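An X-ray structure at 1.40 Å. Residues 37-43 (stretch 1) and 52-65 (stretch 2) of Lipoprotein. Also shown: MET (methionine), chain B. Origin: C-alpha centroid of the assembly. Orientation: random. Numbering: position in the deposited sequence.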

# COMPACT_ATOMS: atom_id res chain seq x y z
N ASP A 37 4.28 -1.13 10.63
CA ASP A 37 3.23 -1.68 9.78
C ASP A 37 2.03 -0.73 9.62
O ASP A 37 2.10 0.42 10.06
CB ASP A 37 2.80 -3.08 10.25
CG ASP A 37 2.27 -3.09 11.68
OD1 ASP A 37 1.66 -2.09 12.11
OD2 ASP A 37 2.46 -4.11 12.37
N TYR A 38 0.95 -1.22 9.03
CA TYR A 38 -0.17 -0.36 8.62
C TYR A 38 -1.12 -0.06 9.76
O TYR A 38 -2.00 0.77 9.61
CB TYR A 38 -1.00 -1.04 7.53
CG TYR A 38 -0.33 -1.32 6.21
CD1 TYR A 38 0.76 -0.57 5.77
CD2 TYR A 38 -0.79 -2.35 5.39
CE1 TYR A 38 1.36 -0.83 4.54
CE2 TYR A 38 -0.20 -2.62 4.18
CZ TYR A 38 0.87 -1.85 3.76
OH TYR A 38 1.43 -2.15 2.54
N VAL A 39 -0.96 -0.76 10.88
CA VAL A 39 -2.01 -0.86 11.90
C VAL A 39 -2.26 0.42 12.67
O VAL A 39 -3.41 0.76 12.96
CB VAL A 39 -1.70 -2.02 12.89
CG1 VAL A 39 -2.75 -2.11 13.98
CG2 VAL A 39 -1.60 -3.35 12.13
N GLN A 40 -1.20 1.14 13.00
CA GLN A 40 -1.34 2.25 13.94
C GLN A 40 -1.45 3.69 13.44
O GLN A 40 -1.98 4.51 14.18
CB GLN A 40 -0.27 2.19 15.05
CG GLN A 40 -0.37 0.97 15.98
CD GLN A 40 -1.72 0.85 16.67
OE1 GLN A 40 -2.37 1.85 16.99
NE2 GLN A 40 -2.16 -0.38 16.90
N PRO A 41 -0.92 4.03 12.24
CA PRO A 41 -0.90 5.47 11.95
C PRO A 41 -2.24 6.20 11.94
O PRO A 41 -2.26 7.37 12.34
CB PRO A 41 -0.26 5.54 10.57
CG PRO A 41 0.60 4.33 10.49
CD PRO A 41 -0.18 3.26 11.22
N ASN A 42 -3.34 5.55 11.54
CA ASN A 42 -4.62 6.26 11.59
C ASN A 42 -5.11 6.50 13.02
O ASN A 42 -5.63 7.57 13.31
CB ASN A 42 -5.70 5.56 10.77
CG ASN A 42 -5.52 5.76 9.28
OD1 ASN A 42 -5.02 6.77 8.81
ND2 ASN A 42 -5.95 4.77 8.51
N ALA A 43 -4.93 5.53 13.90
CA ALA A 43 -5.29 5.68 15.30
C ALA A 43 -4.47 6.81 15.93
O ALA A 43 -4.97 7.61 16.74
CB ALA A 43 -5.07 4.35 16.04
N ALA A 52 -0.46 14.32 10.56
CA ALA A 52 -0.80 13.76 9.27
C ALA A 52 -0.17 12.38 9.18
O ALA A 52 0.72 12.04 9.96
CB ALA A 52 -0.27 14.64 8.15
N ASN A 53 -0.64 11.58 8.24
CA ASN A 53 0.08 10.36 7.90
C ASN A 53 0.15 10.17 6.40
O ASN A 53 -0.57 10.82 5.65
CB ASN A 53 -0.43 9.13 8.67
CG ASN A 53 -1.84 8.74 8.29
OD1 ASN A 53 -2.20 8.73 7.12
ND2 ASN A 53 -2.63 8.36 9.28
N SER A 54 1.05 9.30 5.98
CA SER A 54 1.33 9.11 4.56
C SER A 54 1.79 7.69 4.35
O SER A 54 2.99 7.39 4.35
CB SER A 54 2.41 10.11 4.12
OG SER A 54 2.73 10.01 2.73
N PHE A 55 0.82 6.79 4.22
CA PHE A 55 1.14 5.36 4.15
C PHE A 55 0.08 4.53 3.44
O PHE A 55 0.31 3.35 3.24
CB PHE A 55 1.35 4.79 5.54
CG PHE A 55 0.06 4.51 6.27
CD1 PHE A 55 -0.69 5.56 6.79
CD2 PHE A 55 -0.40 3.22 6.42
CE1 PHE A 55 -1.88 5.32 7.44
CE2 PHE A 55 -1.59 2.96 7.07
CZ PHE A 55 -2.33 4.01 7.59
N GLN A 56 -1.08 5.09 3.12
CA GLN A 56 -2.22 4.27 2.70
C GLN A 56 -2.87 4.74 1.42
O GLN A 56 -2.66 5.86 0.97
CB GLN A 56 -3.27 4.27 3.81
CG GLN A 56 -4.10 5.55 3.87
CD GLN A 56 -4.77 5.75 5.21
OE1 GLN A 56 -5.52 4.90 5.67
NE2 GLN A 56 -4.48 6.89 5.85
N HIS A 57 -3.68 3.86 0.83
CA HIS A 57 -4.55 4.24 -0.28
C HIS A 57 -5.98 4.48 0.22
O HIS A 57 -6.29 4.22 1.38
CB HIS A 57 -4.47 3.21 -1.42
CG HIS A 57 -4.60 1.78 -0.97
ND1 HIS A 57 -5.73 1.30 -0.34
CD2 HIS A 57 -3.76 0.73 -1.11
CE1 HIS A 57 -5.57 0.01 -0.10
NE2 HIS A 57 -4.39 -0.37 -0.57
N GLN A 58 -6.84 5.02 -0.64
CA GLN A 58 -8.20 5.33 -0.25
C GLN A 58 -9.04 4.11 0.18
O GLN A 58 -9.79 4.20 1.15
CB GLN A 58 -8.93 6.17 -1.31
CG GLN A 58 -10.26 6.74 -0.81
CD GLN A 58 -10.09 7.86 0.19
OE1 GLN A 58 -9.39 8.83 -0.06
NE2 GLN A 58 -10.75 7.72 1.34
N PRO A 59 -8.92 2.97 -0.53
CA PRO A 59 -9.68 1.80 -0.05
C PRO A 59 -9.28 1.41 1.37
O PRO A 59 -10.15 1.04 2.17
CB PRO A 59 -9.32 0.72 -1.08
CG PRO A 59 -9.15 1.52 -2.34
CD PRO A 59 -8.39 2.75 -1.88
N TYR A 60 -8.00 1.52 1.71
CA TYR A 60 -7.58 1.22 3.07
C TYR A 60 -8.19 2.22 4.08
O TYR A 60 -8.71 1.81 5.12
CB TYR A 60 -6.05 1.21 3.19
CG TYR A 60 -5.56 0.71 4.52
CD1 TYR A 60 -5.34 1.58 5.59
CD2 TYR A 60 -5.30 -0.63 4.72
CE1 TYR A 60 -4.89 1.10 6.81
CE2 TYR A 60 -4.85 -1.12 5.94
CZ TYR A 60 -4.65 -0.24 6.99
OH TYR A 60 -4.21 -0.73 8.19
N LEU A 61 -8.12 3.51 3.78
CA LEU A 61 -8.69 4.53 4.65
C LEU A 61 -10.19 4.30 4.82
O LEU A 61 -10.73 4.41 5.92
CB LEU A 61 -8.42 5.92 4.07
CG LEU A 61 -8.96 7.11 4.86
CD1 LEU A 61 -8.50 7.02 6.30
CD2 LEU A 61 -8.46 8.39 4.21
N ASP A 62 -10.87 3.98 3.72
CA ASP A 62 -12.31 3.72 3.78
C ASP A 62 -12.64 2.55 4.71
O ASP A 62 -13.60 2.60 5.49
CB ASP A 62 -12.87 3.41 2.38
CG ASP A 62 -12.97 4.64 1.50
OD1 ASP A 62 -12.82 5.77 2.02
OD2 ASP A 62 -13.20 4.48 0.28
N SER A 63 -11.83 1.49 4.62
CA SER A 63 -12.00 0.33 5.49
C SER A 63 -11.79 0.72 6.95
O SER A 63 -12.56 0.33 7.82
CB SER A 63 -10.99 -0.75 5.09
OG SER A 63 -11.05 -1.85 5.98
N GLN A 64 -10.76 1.51 7.20
CA GLN A 64 -10.48 1.98 8.56
C GLN A 64 -11.60 2.87 9.12
O GLN A 64 -11.95 2.79 10.30
CB GLN A 64 -9.15 2.73 8.59
CG GLN A 64 -7.96 1.88 8.21
CD GLN A 64 -7.14 1.49 9.42
OE1 GLN A 64 -6.57 2.35 10.10
NE2 GLN A 64 -7.07 0.19 9.70
N VAL A 65 -12.15 3.72 8.26
CA VAL A 65 -13.27 4.56 8.66
C VAL A 65 -14.49 3.69 8.98
O VAL A 65 -15.21 3.94 9.95
CB VAL A 65 -13.59 5.62 7.56
CG1 VAL A 65 -14.93 6.28 7.82
CG2 VAL A 65 -12.45 6.63 7.48
N MET B . 1.92 1.61 0.12
CA MET B . 0.92 0.54 0.18
C MET B . 0.45 0.16 -1.21
O MET B . 0.24 1.05 -2.03
CB MET B . -0.26 0.99 1.05
CG MET B . -1.35 -0.08 1.23
SD MET B . -2.74 0.52 2.21
CE MET B . -1.98 0.71 3.83
OXT MET B . 0.29 -1.03 -1.53
O HOH W 1 -3.68 2.79 10.50
O HOH W 2 -4.99 2.80 13.08
O HOH W 3 -5.66 -0.77 12.00

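At the apolar centre of the contact, Tyr38, Pro41, Phe55 and Tyr60 pack together beside the methionine ligand. Pro41 CB lies over one face of the Phe55 ring, 4.0 Å from the centroid of its six ring carbons and 3.5 Å from Phe55 CE1, so a C-H of the pyrrolidine ring meets the π electrons in a CH-π contact. Tyr38 CD1 approaches Phe55 CD2 at 4.0 Å, and Tyr38 also turns its ring edge toward the face of Tyr60, with the planes at 68°. The methionine methyl, CE, sits over one face of each tyrosine ring, 3.5 Å from Tyr38 CG, so the ligand extends the same apolar cluster.

The backbones meet through a turn leading into a helix in stretch 1, and a strand followed by a helix in stretch 2. Pro41 and Asn53 come within 6.4 Å, CA to CA. His57 caps the second helix: His57 ND1 accepts from Tyr60 N at 3.1 Å.

Asn42 is the polar hub, its amide using both ends. Asn42 OD1 accepts from Asn53 ND2 at 2.9 Å and from Gln56 NE2 at 3.0 Å; Asn42 ND2 donates to Gln56 OE1 at 2.9 Å and to Gln64 OE1 at 3.0 Å. Asn42 and Gln56 thus pair amide to amide, each donating and accepting, which satisfies polar groups in a buried setting. Asn53 ND2 adds a weak bond to Pro41 O at 3.2 Å.

Waters complete the polar edge. Water 1 accepts from Asn42 N, its O 3.0 Å from that nitrogen, and lies within hydrogen-bonding reach of Tyr38 O and Gln64 OE1. Water 3 bridges the stretches: it donates to Val39 O and accepts from Gln64 NE2, its O 2.9 Å from each of those atoms.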